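PDB 4V1S: alpha-1,6-mannanase from Bacteroides thetaiotaomicron, which probably hydrolyses alpha-1,6-mannosidic linkages of mannan, as a family 76 glycoside hydrolase homologous to alpha-1,6-mannanases. Local coordinates for residues F345-R356 with W361-Y372; A267-L275 with Y286-S297. All blocks are in the same frame, centred on the assembly; numbering follows the deposited sequence.

Interaction 1 (F345-R356 with W361-Y372); sequences FIHNKLRDGNGR and WGTPTTSNLEKY
Thr365 joins the C-terminal turn of the helix to the loop 361-372 through its backbone N, which donates to Lys349 O (2.8 Å), while its hydroxyl donates to the next carbonyl, Leu350 O, at 2.7 Å from OG1; the chain leaves helical geometry at Arg351. Asp352 OD2 takes the Leu369 N-H on its anti lone pair, almost straight at 169°. With CG between the backbone N and the carbonyl carbon (chi1 82°), the Asp352 carboxylate turns back over the turn, and OD1 accepts from Asn354 N, closing an Asx turn, and from Arg356 N, from opposite faces. Replacing Asp352 with an alanine would probably leave Leu369 N without its acceptor and set the 352-355 turn free to shift. Gly353 N donates to Asn368 OD1 (2.9 Å) from above the side-chain carbonyl plane. The guanidinium of Arg356 lies nearly parallel to the Tyr372 ring, planes 12° apart, with Tyr372 CE2 over one face; Arg356 NE is salt-bridged to Asp60. Ile346 CD1 sits over the six-membered ring of Trp361, 3.6 Å from its centroid, and Leu350 CD1 touches Trp361 CD1. Trp361 also packs on helices 313-330 and 374-394, while Tyr372 rests on helix 46-61.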
loop_
_atom_site.group_PDB
_atom_site.type_symbol
_atom_site.label_atom_id
_atom_site.label_comp_id
_atom_site.label_asym_id
_atom_site.label_seq_id
_atom_site.Cartn_x
_atom_site.Cartn_y
_atom_site.Cartn_z
ATOM N N PHE A 345 -19.342 1.066 2.758
ATOM C CA PHE A 345 -19.667 -0.251 2.243
ATOM C C PHE A 345 -18.845 -1.349 2.918
ATOM O O PHE A 345 -19.362 -2.394 3.267
ATOM C CB PHE A 345 -19.478 -0.287 0.720
ATOM C CG PHE A 345 -19.781 -1.628 0.102
ATOM C CD1 PHE A 345 -21.045 -1.971 -0.233
ATOM C CD2 PHE A 345 -18.741 -2.533 -0.152
ATOM C CE1 PHE A 345 -21.320 -3.197 -0.830
ATOM C CE2 PHE A 345 -18.997 -3.770 -0.716
ATOM C CZ PHE A 345 -20.302 -4.090 -1.068
ATOM N N ILE A 346 -17.550 -1.129 3.078
ATOM C CA ILE A 346 -16.725 -2.089 3.788
ATOM C C ILE A 346 -17.323 -2.413 5.160
ATOM O O ILE A 346 -17.497 -3.569 5.510
ATOM C CB ILE A 346 -15.273 -1.569 3.928
ATOM C CG1 ILE A 346 -14.621 -1.431 2.540
ATOM C CG2 ILE A 346 -14.451 -2.534 4.786
ATOM C CD1 ILE A 346 -13.350 -0.619 2.596
ATOM N N HIS A 347 -17.650 -1.400 5.930
ATOM C CA HIS A 347 -18.201 -1.618 7.289
ATOM C C HIS A 347 -19.597 -2.236 7.280
ATOM O O HIS A 347 -19.906 -3.159 8.038
ATOM C CB HIS A 347 -18.213 -0.309 8.033
ATOM C CG HIS A 347 -18.568 -0.444 9.474
ATOM N ND1 HIS A 347 -19.824 -0.165 9.961
ATOM C CD2 HIS A 347 -17.843 -0.886 10.527
ATOM C CE1 HIS A 347 -19.844 -0.388 11.264
ATOM N NE2 HIS A 347 -18.651 -0.813 11.633
ATOM N N ASN A 348 -20.455 -1.659 6.459
ATOM C CA ASN A 348 -21.876 -1.991 6.456
ATOM C C ASN A 348 -22.220 -3.286 5.740
ATOM O O ASN A 348 -23.196 -3.941 6.093
ATOM C CB ASN A 348 -22.666 -0.790 5.915
ATOM C CG ASN A 348 -22.514 0.461 6.792
ATOM O OD1 ASN A 348 -22.103 0.404 7.975
ATOM N ND2 ASN A 348 -22.825 1.615 6.207
ATOM N N LYS A 349 -21.427 -3.648 4.737
ATOM C CA LYS A 349 -21.719 -4.811 3.894
ATOM C C LYS A 349 -20.670 -5.928 3.901
ATOM O O LYS A 349 -21.010 -7.106 3.689
ATOM C CB LYS A 349 -21.983 -4.364 2.465
ATOM C CG LYS A 349 -23.220 -3.513 2.316
ATOM C CD LYS A 349 -24.456 -4.341 2.645
ATOM C CE LYS A 349 -25.763 -3.562 2.555
ATOM N NZ LYS A 349 -26.905 -4.499 2.774
ATOM N N LEU A 350 -19.406 -5.594 4.164
ATOM C CA LEU A 350 -18.364 -6.644 4.165
ATOM C C LEU A 350 -18.043 -7.247 5.527
ATOM O O LEU A 350 -17.763 -8.442 5.607
ATOM C CB LEU A 350 -17.082 -6.136 3.512
ATOM C CG LEU A 350 -17.230 -5.645 2.063
ATOM C CD1 LEU A 350 -15.872 -5.178 1.552
ATOM C CD2 LEU A 350 -17.795 -6.738 1.150
ATOM N N ARG A 351 -18.069 -6.419 6.574
ATOM C CA ARG A 351 -17.823 -6.885 7.932
ATOM C C ARG A 351 -18.786 -8.014 8.260
ATOM O O ARG A 351 -20.015 -7.888 8.078
ATOM C CB ARG A 351 -18.006 -5.745 8.933
ATOM C CG ARG A 351 -17.646 -6.100 10.370
ATOM C CD ARG A 351 -17.824 -4.895 11.286
ATOM N NE ARG A 351 -18.987 -4.991 12.161
ATOM C CZ ARG A 351 -20.160 -4.392 11.959
ATOM N NH1 ARG A 351 -20.384 -3.638 10.885
ATOM N NH2 ARG A 351 -21.110 -4.551 12.858
ATOM N N ASP A 352 -18.256 -9.106 8.767
ATOM C CA ASP A 352 -19.128 -10.240 9.117
ATOM C C ASP A 352 -19.586 -10.142 10.581
ATOM O O ASP A 352 -19.273 -9.186 11.277
ATOM C CB ASP A 352 -18.513 -11.598 8.723
ATOM C CG ASP A 352 -17.486 -12.151 9.729
ATOM O OD1 ASP A 352 -17.218 -11.547 10.786
ATOM O OD2 ASP A 352 -16.947 -13.241 9.413
ATOM N N GLY A 353 -20.346 -11.134 11.028
ATOM C CA GLY A 353 -20.941 -11.113 12.359
ATOM C C GLY A 353 -19.943 -11.293 13.488
ATOM O O GLY A 353 -20.279 -11.038 14.655
ATOM N N ASN A 354 -18.718 -11.713 13.140
ATOM C CA ASN A 354 -17.612 -11.809 14.093
ATOM C C ASN A 354 -16.614 -10.657 13.991
ATOM O O ASN A 354 -15.546 -10.694 14.605
ATOM C CB ASN A 354 -16.894 -13.149 13.892
ATOM C CG ASN A 354 -17.801 -14.329 14.170
ATOM O OD1 ASN A 354 -17.796 -15.333 13.449
ATOM N ND2 ASN A 354 -18.600 -14.209 15.207
ATOM N N GLY A 355 -16.960 -9.632 13.224
ATOM C CA GLY A 355 -16.062 -8.490 13.035
ATOM C C GLY A 355 -14.853 -8.753 12.140
ATOM O O GLY A 355 -13.833 -8.031 12.224
ATOM N N ARG A 356 -14.980 -9.766 11.276
ATOM C CA ARG A 356 -13.951 -10.125 10.293
ATOM C C ARG A 356 -14.298 -9.667 8.886
ATOM O O ARG A 356 -15.458 -9.356 8.578
ATOM C CB ARG A 356 -13.678 -11.620 10.319
ATOM C CG ARG A 356 -13.298 -12.074 11.721
ATOM C CD ARG A 356 -12.826 -13.487 11.689
ATOM N NE ARG A 356 -12.452 -13.942 13.018
ATOM C CZ ARG A 356 -13.080 -14.875 13.691
ATOM N NH1 ARG A 356 -14.170 -15.462 13.199
ATOM N NH2 ARG A 356 -12.649 -15.220 14.891
ATOM N N TRP A 361 -13.609 -7.199 -2.093
ATOM C CA TRP A 361 -14.504 -6.118 -1.693
ATOM C C TRP A 361 -15.729 -5.926 -2.587
ATOM O O TRP A 361 -16.492 -4.982 -2.407
ATOM C CB TRP A 361 -13.727 -4.810 -1.600
ATOM C CG TRP A 361 -12.854 -4.651 -0.377
ATOM C CD1 TRP A 361 -12.629 -5.549 0.628
ATOM C CD2 TRP A 361 -12.065 -3.504 -0.075
ATOM N NE1 TRP A 361 -11.779 -5.012 1.568
ATOM C CE2 TRP A 361 -11.401 -3.757 1.148
ATOM C CE3 TRP A 361 -11.836 -2.290 -0.732
ATOM C CZ2 TRP A 361 -10.525 -2.833 1.722
ATOM C CZ3 TRP A 361 -10.961 -1.366 -0.168
ATOM C CH2 TRP A 361 -10.318 -1.646 1.075
ATOM N N GLY A 362 -15.952 -6.856 -3.505
ATOM C CA GLY A 362 -16.979 -6.679 -4.534
ATOM C C GLY A 362 -18.403 -7.007 -4.130
ATOM O O GLY A 362 -19.345 -6.467 -4.704
ATOM N N THR A 363 -18.577 -7.913 -3.159
ATOM C CA THR A 363 -19.903 -8.471 -2.874
ATOM C C THR A 363 -20.179 -8.516 -1.364
ATOM O O THR A 363 -19.300 -8.882 -0.583
ATOM C CB THR A 363 -20.052 -9.868 -3.496
ATOM O OG1 THR A 363 -19.110 -10.755 -2.923
ATOM C CG2 THR A 363 -19.787 -9.848 -4.962
ATOM N N PRO A 364 -21.395 -8.133 -0.944
ATOM C CA PRO A 364 -21.688 -8.193 0.487
ATOM C C PRO A 364 -21.476 -9.575 1.079
ATOM O O PRO A 364 -21.702 -10.609 0.424
ATOM C CB PRO A 364 -23.157 -7.783 0.567
ATOM C CG PRO A 364 -23.383 -6.948 -0.635
ATOM C CD PRO A 364 -22.495 -7.521 -1.705
ATOM N N THR A 365 -21.039 -9.578 2.325
ATOM C CA THR A 365 -20.835 -10.797 3.066
ATOM C C THR A 365 -22.182 -11.302 3.569
ATOM O O THR A 365 -22.959 -10.543 4.142
ATOM C CB THR A 365 -19.889 -10.533 4.234
ATOM O OG1 THR A 365 -18.619 -10.140 3.694
ATOM C CG2 THR A 365 -19.712 -11.768 5.088
ATOM N N THR A 366 -22.461 -12.578 3.331
ATOM C CA THR A 366 -23.737 -13.174 3.735
ATOM C C THR A 366 -23.634 -14.303 4.757
ATOM O O THR A 366 -24.648 -14.751 5.272
ATOM C CB THR A 366 -24.528 -13.662 2.500
ATOM O OG1 THR A 366 -23.719 -14.560 1.738
ATOM C CG2 THR A 366 -24.906 -12.469 1.636
ATOM N N SER A 367 -22.426 -14.773 5.018
ATOM C CA SER A 367 -22.192 -15.744 6.067
ATOM C C SER A 367 -20.818 -15.486 6.676
ATOM O O SER A 367 -19.949 -14.862 6.068
ATOM C CB SER A 367 -22.289 -17.172 5.525
ATOM O OG SER A 367 -21.362 -17.387 4.479
ATOM N N ASN A 368 -20.645 -15.943 7.906
ATOM C CA ASN A 368 -19.416 -15.648 8.621
ATOM C C ASN A 368 -18.244 -16.408 8.051
ATOM O O ASN A 368 -18.373 -17.556 7.616
ATOM C CB ASN A 368 -19.598 -15.923 10.115
ATOM C CG ASN A 368 -20.578 -14.959 10.758
ATOM O OD1 ASN A 368 -20.864 -13.877 10.218
ATOM N ND2 ASN A 368 -21.091 -15.333 11.913
ATOM N N LEU A 369 -17.099 -15.740 8.024
ATOM C CA LEU A 369 -15.874 -16.309 7.467
ATOM C C LEU A 369 -15.291 -17.370 8.384
ATOM O O LEU A 369 -15.315 -17.221 9.607
ATOM C CB LEU A 369 -14.842 -15.196 7.263
ATOM C CG LEU A 369 -15.322 -14.161 6.255
ATOM C CD1 LEU A 369 -14.586 -12.858 6.459
ATOM C CD2 LEU A 369 -15.161 -14.670 4.834
ATOM N N GLU A 370 -14.767 -18.440 7.793
ATOM C CA GLU A 370 -14.046 -19.469 8.552
ATOM C C GLU A 370 -12.535 -19.331 8.375
ATOM O O GLU A 370 -11.765 -19.694 9.273
ATOM C CB GLU A 370 -14.485 -20.881 8.130
ATOM N N LYS A 371 -12.121 -18.827 7.212
ATOM C CA LYS A 371 -10.722 -18.622 6.893
ATOM C C LYS A 371 -10.468 -17.129 6.732
ATOM O O LYS A 371 -11.318 -16.377 6.245
ATOM C CB LYS A 371 -10.323 -19.375 5.621
ATOM N N TYR A 372 -9.275 -16.710 7.122
ATOM C CA TYR A 372 -8.844 -15.324 6.968
ATOM C C TYR A 372 -7.335 -15.233 7.109
ATOM O O TYR A 372 -6.729 -16.030 7.822
ATOM C CB TYR A 372 -9.530 -14.416 8.006
ATOM C CG TYR A 372 -9.464 -14.932 9.424
ATOM C CD1 TYR A 372 -8.357 -14.689 10.233
ATOM C CD2 TYR A 372 -10.512 -15.686 9.963
ATOM C CE1 TYR A 372 -8.294 -15.175 11.536
ATOM C CE2 TYR A 372 -10.447 -16.171 11.260
ATOM C CZ TYR A 372 -9.334 -15.913 12.041
ATOM O OH TYR A 372 -9.273 -16.400 13.345
HETATM O O HOH W 1 -23.724 -7.975 4.187
HETATM O O HOH W 2 -15.954 -14.986 11.160
#

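Interaction 2 (A267-L275 with Y286-S297); sequences AGFMIRSWL and YLSQAKATLASS
The indole of Trp274 is covered on both faces: Met270 O, one turn back, lies 3.0 Å above the ring plane, and Gln289 CG approaches the opposite face, 3.4 Å from the centroid of the six-membered ring in a CH-pi contact. Thr293 CG2 lies at the ring edge, and Trp274 CD1 meets the edge of the Tyr286 ring. Gln289 CG reaches the indole because it stands anti to the backbone N (chi1 -176°); a bend at chi2 carries the amide round, where NE2 donates to Thr293 OG1 (3.0 Å). Asn245 partners both groups and Asn232 accepts from Trp274 NE1, so the polar side-chain atoms of buried Trp274 and Thr293, and Gln289 NE2, are all bonded. Trp274 is a knob among Tyr286, Gln289, Ala290 and Thr293; Ile271 is a second, among Ala290, Thr293, Leu294 and Ser297. Leu275 CD2 packs on Leu287 CD1 at 3.7 Å, and Ala267 CB touches Thr293 CG2. Ala290 has only a methyl group, consistent with its CA lying 4.7 Å from Ile271 CA. The axes of segments 267-275 and 286-297 run antiparallel (156°) and come within 8.5 Å, a knobs-into-holes helical hairpin as in the (alpha/alpha)6 barrel of family 76 glycoside hydrolases.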
loop_
_atom_site.group_PDB
_atom_site.type_symbol
_atom_site.label_atom_id
_atom_site.label_comp_id
_atom_site.label_asym_id
_atom_site.label_seq_id
_atom_site.Cartn_x
_atom_site.Cartn_y
_atom_site.Cartn_z
ATOM N N ALA A 267 -2.781 0.269 -11.037
ATOM C CA ALA A 267 -3.281 1.625 -11.369
ATOM C C ALA A 267 -3.112 2.601 -10.192
ATOM O O ALA A 267 -2.568 3.697 -10.357
ATOM C CB ALA A 267 -4.727 1.578 -11.830
ATOM N N GLY A 268 -3.549 2.185 -9.004
ATOM C CA GLY A 268 -3.600 3.096 -7.869
ATOM C C GLY A 268 -2.235 3.606 -7.438
ATOM O O GLY A 268 -2.054 4.785 -7.223
ATOM N N PHE A 269 -1.259 2.720 -7.293
ATOM C CA PHE A 269 0.049 3.180 -6.891
ATOM C C PHE A 269 0.720 4.040 -7.986
ATOM O O PHE A 269 1.469 4.937 -7.646
ATOM C CB PHE A 269 0.982 2.046 -6.490
ATOM C CG PHE A 269 0.778 1.546 -5.069
ATOM C CD1 PHE A 269 1.236 2.299 -3.991
ATOM C CD2 PHE A 269 0.252 0.288 -4.819
ATOM C CE1 PHE A 269 1.104 1.843 -2.703
ATOM C CE2 PHE A 269 0.138 -0.179 -3.524
ATOM C CZ PHE A 269 0.571 0.601 -2.481
ATOM N N MET A 270 0.409 3.806 -9.263
ATOM C CA MET A 270 0.866 4.706 -10.321
ATOM C C MET A 270 0.208 6.084 -10.230
ATOM O O MET A 270 0.893 7.090 -10.321
ATOM C CB MET A 270 0.708 4.112 -11.727
ATOM C CG MET A 270 1.593 2.885 -12.017
ATOM S SD MET A 270 3.379 3.167 -11.930
ATOM C CE MET A 270 3.575 4.076 -13.453
ATOM N N ILE A 271 -1.090 6.115 -9.961
ATOM C CA ILE A 271 -1.810 7.369 -9.774
ATOM C C ILE A 271 -1.154 8.174 -8.629
ATOM O O ILE A 271 -0.859 9.366 -8.779
ATOM C CB ILE A 271 -3.310 7.123 -9.519
ATOM C CG1 ILE A 271 -3.991 6.594 -10.771
ATOM C CG2 ILE A 271 -3.999 8.404 -9.052
ATOM C CD1 ILE A 271 -5.286 5.846 -10.438
ATOM N N ARG A 272 -0.953 7.541 -7.470
ATOM C CA ARG A 272 -0.386 8.264 -6.345
ATOM C C ARG A 272 0.998 8.827 -6.714
ATOM O O ARG A 272 1.355 9.963 -6.360
ATOM C CB ARG A 272 -0.292 7.360 -5.122
ATOM C CG ARG A 272 -1.625 6.837 -4.642
ATOM C CD ARG A 272 -1.531 6.298 -3.225
ATOM N NE ARG A 272 -1.411 7.441 -2.331
ATOM C CZ ARG A 272 -0.925 7.437 -1.102
ATOM N NH1 ARG A 272 -0.486 6.319 -0.530
ATOM N NH2 ARG A 272 -0.892 8.589 -0.431
ATOM N N SER A 273 1.785 8.021 -7.425
ATOM C CA SER A 273 3.116 8.446 -7.873
ATOM C C SER A 273 3.024 9.638 -8.807
ATOM O O SER A 273 3.738 10.632 -8.625
ATOM C CB SER A 273 3.846 7.285 -8.546
ATOM O OG SER A 273 4.103 6.231 -7.631
ATOM N N TRP A 274 2.158 9.533 -9.809
ATOM C CA TRP A 274 2.014 10.600 -10.777
ATOM C C TRP A 274 1.575 11.907 -10.147
ATOM O O TRP A 274 2.030 12.987 -10.571
ATOM C CB TRP A 274 1.056 10.208 -11.890
ATOM C CG TRP A 274 1.552 9.133 -12.816
ATOM C CD1 TRP A 274 2.823 8.951 -13.281
ATOM C CD2 TRP A 274 0.748 8.097 -13.422
ATOM N NE1 TRP A 274 2.858 7.873 -14.131
ATOM C CE2 TRP A 274 1.604 7.329 -14.237
ATOM C CE3 TRP A 274 -0.603 7.743 -13.343
ATOM C CZ2 TRP A 274 1.149 6.235 -14.989
ATOM C CZ3 TRP A 274 -1.047 6.659 -14.066
ATOM C CH2 TRP A 274 -0.177 5.909 -14.883
ATOM N N LEU A 275 0.713 11.846 -9.131
ATOM C CA LEU A 275 0.289 13.078 -8.455
ATOM C C LEU A 275 1.467 13.738 -7.771
ATOM O O LEU A 275 1.574 14.968 -7.784
ATOM C CB LEU A 275 -0.883 12.814 -7.490
ATOM C CG LEU A 275 -2.197 12.413 -8.191
ATOM C CD1 LEU A 275 -3.212 12.035 -7.146
ATOM C CD2 LEU A 275 -2.739 13.525 -9.087
ATOM N N TYR A 286 1.585 14.675 -15.981
ATOM C CA TYR A 286 1.444 13.745 -14.865
ATOM C C TYR A 286 0.025 13.803 -14.276
ATOM O O TYR A 286 -0.555 12.763 -13.921
ATOM C CB TYR A 286 2.487 14.040 -13.787
ATOM C CG TYR A 286 3.910 13.748 -14.211
ATOM C CD1 TYR A 286 4.308 12.453 -14.502
ATOM C CD2 TYR A 286 4.864 14.768 -14.304
ATOM C CE1 TYR A 286 5.605 12.158 -14.886
ATOM C CE2 TYR A 286 6.180 14.497 -14.688
ATOM C CZ TYR A 286 6.549 13.198 -14.988
ATOM O OH TYR A 286 7.821 12.904 -15.374
ATOM N N LEU A 287 -0.532 15.003 -14.157
ATOM C CA LEU A 287 -1.894 15.153 -13.663
ATOM C C LEU A 287 -2.887 14.559 -14.650
ATOM O O LEU A 287 -3.820 13.867 -14.242
ATOM C CB LEU A 287 -2.232 16.614 -13.380
ATOM C CG LEU A 287 -3.613 16.913 -12.784
ATOM C CD1 LEU A 287 -3.809 16.252 -11.420
ATOM C CD2 LEU A 287 -3.806 18.417 -12.669
ATOM N N SER A 288 -2.697 14.829 -15.946
ATOM C CA SER A 288 -3.588 14.281 -16.961
ATOM C C SER A 288 -3.576 12.745 -16.937
ATOM O O SER A 288 -4.633 12.120 -17.015
ATOM C CB SER A 288 -3.220 14.792 -18.370
ATOM O OG SER A 288 -3.388 16.199 -18.421
ATOM N N GLN A 289 -2.388 12.150 -16.810
ATOM C CA GLN A 289 -2.261 10.710 -16.761
ATOM C C GLN A 289 -2.949 10.138 -15.519
ATOM O O GLN A 289 -3.697 9.149 -15.607
ATOM C CB GLN A 289 -0.794 10.302 -16.802
ATOM C CG GLN A 289 -0.597 8.801 -16.848
ATOM C CD GLN A 289 -1.146 8.184 -18.114
ATOM O OE1 GLN A 289 -0.640 8.438 -19.221
ATOM N NE2 GLN A 289 -2.195 7.377 -17.975
ATOM N N ALA A 290 -2.730 10.768 -14.374
ATOM C CA ALA A 290 -3.372 10.335 -13.124
ATOM C C ALA A 290 -4.896 10.364 -13.258
ATOM O O ALA A 290 -5.577 9.411 -12.879
ATOM C CB ALA A 290 -2.920 11.204 -11.976
ATOM N N LYS A 291 -5.425 11.450 -13.826
ATOM C CA LYS A 291 -6.865 11.586 -13.968
ATOM C C LYS A 291 -7.428 10.539 -14.927
ATOM O O LYS A 291 -8.476 9.967 -14.678
ATOM C CB LYS A 291 -7.227 12.987 -14.443
ATOM C CG LYS A 291 -7.090 14.048 -13.376
ATOM C CD LYS A 291 -7.399 15.408 -13.990
ATOM C CE LYS A 291 -7.256 16.531 -13.000
ATOM N NZ LYS A 291 -7.569 17.835 -13.662
ATOM N N ALA A 292 -6.719 10.289 -16.028
ATOM C CA ALA A 292 -7.180 9.300 -17.006
ATOM C C ALA A 292 -7.207 7.886 -16.435
ATOM O O ALA A 292 -8.188 7.139 -16.609
ATOM C CB ALA A 292 -6.327 9.345 -18.268
ATOM N N THR A 293 -6.114 7.504 -15.774
ATOM C CA THR A 293 -6.033 6.192 -15.161
ATOM C C THR A 293 -7.041 6.019 -13.998
ATOM O O THR A 293 -7.672 4.965 -13.887
ATOM C CB THR A 293 -4.607 5.915 -14.704
ATOM O OG1 THR A 293 -3.739 5.921 -15.846
ATOM C CG2 THR A 293 -4.472 4.601 -13.932
ATOM N N LEU A 294 -7.226 7.054 -13.197
ATOM C CA LEU A 294 -8.203 7.004 -12.115
ATOM C C LEU A 294 -9.649 6.859 -12.665
ATOM O O LEU A 294 -10.410 6.044 -12.173
ATOM C CB LEU A 294 -8.072 8.199 -11.200
ATOM C CG LEU A 294 -8.999 8.224 -10.016
ATOM C CD1 LEU A 294 -8.855 7.031 -9.087
ATOM C CD2 LEU A 294 -8.763 9.528 -9.278
ATOM N N ALA A 295 -10.005 7.580 -13.704
ATOM C CA ALA A 295 -11.329 7.431 -14.277
ATOM C C ALA A 295 -11.562 6.017 -14.796
ATOM O O ALA A 295 -12.625 5.442 -14.591
ATOM C CB ALA A 295 -11.549 8.462 -15.387
ATOM N N SER A 296 -10.574 5.460 -15.495
ATOM C CA SER A 296 -10.684 4.102 -16.022
ATOM C C SER A 296 -10.708 3.062 -14.900
ATOM O O SER A 296 -11.356 2.007 -15.016
ATOM C CB SER A 296 -9.543 3.806 -16.967
ATOM O OG SER A 296 -9.715 4.532 -18.182
ATOM N N SER A 297 -10.032 3.364 -13.810
ATOM C CA SER A 297 -10.034 2.483 -12.657
ATOM C C SER A 297 -11.407 2.499 -11.962
ATOM O O SER A 297 -11.935 1.443 -11.597
ATOM C CB SER A 297 -8.968 2.908 -11.641
ATOM O OG SER A 297 -7.639 2.794 -12.197
#

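In the fold
Interaction 2 comes first along the chain and joins two consecutive helices, 264-281 and 284-301; interaction 1 follows, linking the end of helix 334-350 and residues 351-356 after it to the loop that leads into helix 374-394. Their centres lie 29 Å apart and their nearest atoms about 11 Å, so they do not touch. Helix 313-330 connects them: Ser322, Asp325 and Met326 meet side chains of interaction 2, whereas Ala316, Phe317 and Ile320 pack against Trp361 of interaction 1. Interaction 1 is partly buried and holds a connecting loop; interaction 2 is buried packing that pairs two helices within the (alpha/alpha)6 barrel expected of this family.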